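Local coordinates for signal transduction histidine-protein kinase/phosphatase MprB (Mycobacterium hassiacum, PDB 6BLK) that probably acts as a sensor histidine kinase that autophosphorylates with ATP, and as a phosphoprotein phosphatase, in a mycobacterial two-component system, at residues G48-N53 against A120-V125. Numbering follows the deposited sequence.
Sequences GRAVLN and AIVKQV
Ile121, Ala50 and Val122 bury the most surface where two helices of the histidine kinase ATP-binding domain, an alpha/beta sandwich of the GHKL (Bergerat) fold, pack on one another. Helix 44-60 carries the magnesium and ATP ligand Asn57, and helix 118-128 begins at the ATP-binding residues Gly118 and Leu119. The axes of the two short segments approach to 8.7 Å and run roughly antiparallel, at 141° between their directions. The small residue Ala50 lies at the near point, its CA 4.5 Å from CA of Val122. Its methyl points at the partner helix and meets Val125, CB to CG1 at 3.8 Å, while CG2 of Val122 passes beside it to end 3.5 Å from the Ala50 carbonyl O. That branch of Val122, anti to its own carbonyl carbon, also touches CB of Asn53, and further contacts of Val122 with Val54 and of Val125 with Leu47 extend the apolar seam along helix 44-60.

At the solvent-facing side of the contact, Ile121 lies against both Arg49 and Asn53. CG1 of Ile121 lies beside its backbone N (chi1 -67°), which leaves CG2 anti to that N and directed at helix 44-60. The extended Arg49 chain runs obliquely past this methyl, and CD1 of Ile121 sits about 3.9 Å above the guanidinium plane, near its edge and closest to NH2. No hydrogen bond joins the segments themselves; the polar link is made two residues before Ala120, where Asn53 ND2 donates to the Gly118 carbonyl and so ties helix 44-60 to the N-terminal end of helix 118-128, where ATP is bound. The same amide nitrogen of Asn53 rests 3.8 Å from CG2 of Ile121, the methyl that Arg49 NE approaches to 3.5 Å.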
loop_
_atom_site.group_PDB
_atom_site.type_symbol
_atom_site.label_atom_id
_atom_site.label_comp_id
_atom_site.label_asym_id
_atom_site.label_seq_id
_atom_site.Cartn_x
_atom_site.Cartn_y
_atom_site.Cartn_z
ATOM N N GLY A 48 10.102 -2.192 -0.194
ATOM C CA GLY A 48 9.692 -2.545 1.156
ATOM C C GLY A 48 9.208 -1.337 1.934
ATOM O O GLY A 48 8.218 -1.404 2.670
ATOM N N ARG A 49 9.884 -0.204 1.755
ATOM C CA ARG A 49 9.471 1.020 2.408
ATOM C C ARG A 49 8.097 1.445 1.919
ATOM O O ARG A 49 7.251 1.871 2.705
ATOM C CB ARG A 49 10.501 2.109 2.137
ATOM C CG ARG A 49 10.179 3.422 2.791
ATOM C CD ARG A 49 11.306 4.414 2.573
ATOM N NE ARG A 49 11.069 5.681 3.265
ATOM C CZ ARG A 49 11.900 6.718 3.224
ATOM N NH1 ARG A 49 13.025 6.633 2.528
ATOM N NH2 ARG A 49 11.614 7.837 3.880
ATOM N N ALA A 50 7.853 1.312 0.620
ATOM C CA ALA A 50 6.574 1.705 0.058
ATOM C C ALA A 50 5.444 0.816 0.562
ATOM O O ALA A 50 4.404 1.318 0.995
ATOM C CB ALA A 50 6.675 1.708 -1.460
ATOM N N VAL A 51 5.630 -0.504 0.545
ATOM C CA VAL A 51 4.574 -1.384 1.028
ATOM C C VAL A 51 4.333 -1.161 2.518
ATOM O O VAL A 51 3.182 -1.086 2.964
ATOM C CB VAL A 51 4.907 -2.850 0.707
ATOM C CG1 VAL A 51 3.888 -3.783 1.329
ATOM C CG2 VAL A 51 4.969 -3.070 -0.801
ATOM N N LEU A 52 5.406 -1.055 3.311
ATOM C CA LEU A 52 5.234 -0.830 4.752
ATOM C C LEU A 52 4.503 0.476 5.011
ATOM O O LEU A 52 3.661 0.553 5.913
ATOM C CB LEU A 52 6.581 -0.848 5.458
ATOM C CG LEU A 52 6.579 -0.592 6.964
ATOM C CD1 LEU A 52 5.740 -1.648 7.642
ATOM C CD2 LEU A 52 8.016 -0.602 7.489
ATOM N N ASN A 53 4.783 1.521 4.234
ATOM C CA ASN A 53 4.086 2.774 4.484
ATOM C C ASN A 53 2.588 2.639 4.235
ATOM O O ASN A 53 1.777 3.235 4.958
ATOM C CB ASN A 53 4.657 3.900 3.627
ATOM C CG ASN A 53 6.021 4.383 4.113
ATOM O OD1 ASN A 53 6.602 3.860 5.066
ATOM N ND2 ASN A 53 6.535 5.388 3.444
ATOM N N ALA A 120 3.711 10.255 0.010
ATOM C CA ALA A 120 4.616 10.871 -0.971
ATOM C C ALA A 120 5.807 9.965 -1.292
ATOM O O ALA A 120 6.243 9.883 -2.450
ATOM C CB ALA A 120 5.094 12.227 -0.455
ATOM N N ILE A 121 6.367 9.298 -0.285
ATOM C CA ILE A 121 7.448 8.342 -0.503
ATOM C C ILE A 121 6.959 7.177 -1.350
ATOM O O ILE A 121 7.662 6.709 -2.243
ATOM C CB ILE A 121 8.008 7.864 0.846
ATOM C CG1 ILE A 121 8.705 9.031 1.550
ATOM C CG2 ILE A 121 8.922 6.653 0.714
ATOM C CD1 ILE A 121 9.876 9.633 0.807
ATOM N N VAL A 122 5.762 6.678 -1.069
ATOM C CA VAL A 122 5.189 5.578 -1.841
ATOM C C VAL A 122 5.119 5.948 -3.323
ATOM O O VAL A 122 5.503 5.158 -4.187
ATOM C CB VAL A 122 3.793 5.197 -1.304
ATOM C CG1 VAL A 122 3.124 4.213 -2.211
ATOM C CG2 VAL A 122 3.908 4.627 0.069
ATOM N N LYS A 123 4.528 7.110 -3.636
ATOM C CA LYS A 123 4.424 7.573 -5.017
ATOM C C LYS A 123 5.796 7.650 -5.682
ATOM O O LYS A 123 5.967 7.180 -6.819
ATOM C CB LYS A 123 3.717 8.926 -5.074
ATOM C CG LYS A 123 3.589 9.462 -6.465
ATOM C CD LYS A 123 2.824 10.739 -6.508
ATOM C CE LYS A 123 2.799 11.357 -7.903
ATOM N NZ LYS A 123 1.515 11.109 -8.585
ATOM N N GLN A 124 6.805 8.165 -4.977
ATOM C CA GLN A 124 8.142 8.268 -5.573
ATOM C C GLN A 124 8.694 6.880 -5.928
ATOM O O GLN A 124 9.177 6.635 -7.053
ATOM C CB GLN A 124 9.072 8.994 -4.598
ATOM C CG GLN A 124 10.480 9.246 -5.195
ATOM C CD GLN A 124 11.236 10.369 -4.490
ATOM O OE1 GLN A 124 10.643 11.195 -3.785
ATOM N NE2 GLN A 124 12.550 10.402 -4.677
ATOM N N VAL A 125 8.614 5.950 -4.980
ATOM C CA VAL A 125 9.121 4.598 -5.201
ATOM C C VAL A 125 8.379 3.930 -6.343
ATOM O O VAL A 125 8.988 3.334 -7.254
ATOM C CB VAL A 125 9.010 3.778 -3.912
ATOM C CG1 VAL A 125 9.300 2.344 -4.183
ATOM C CG2 VAL A 125 9.961 4.288 -2.863
#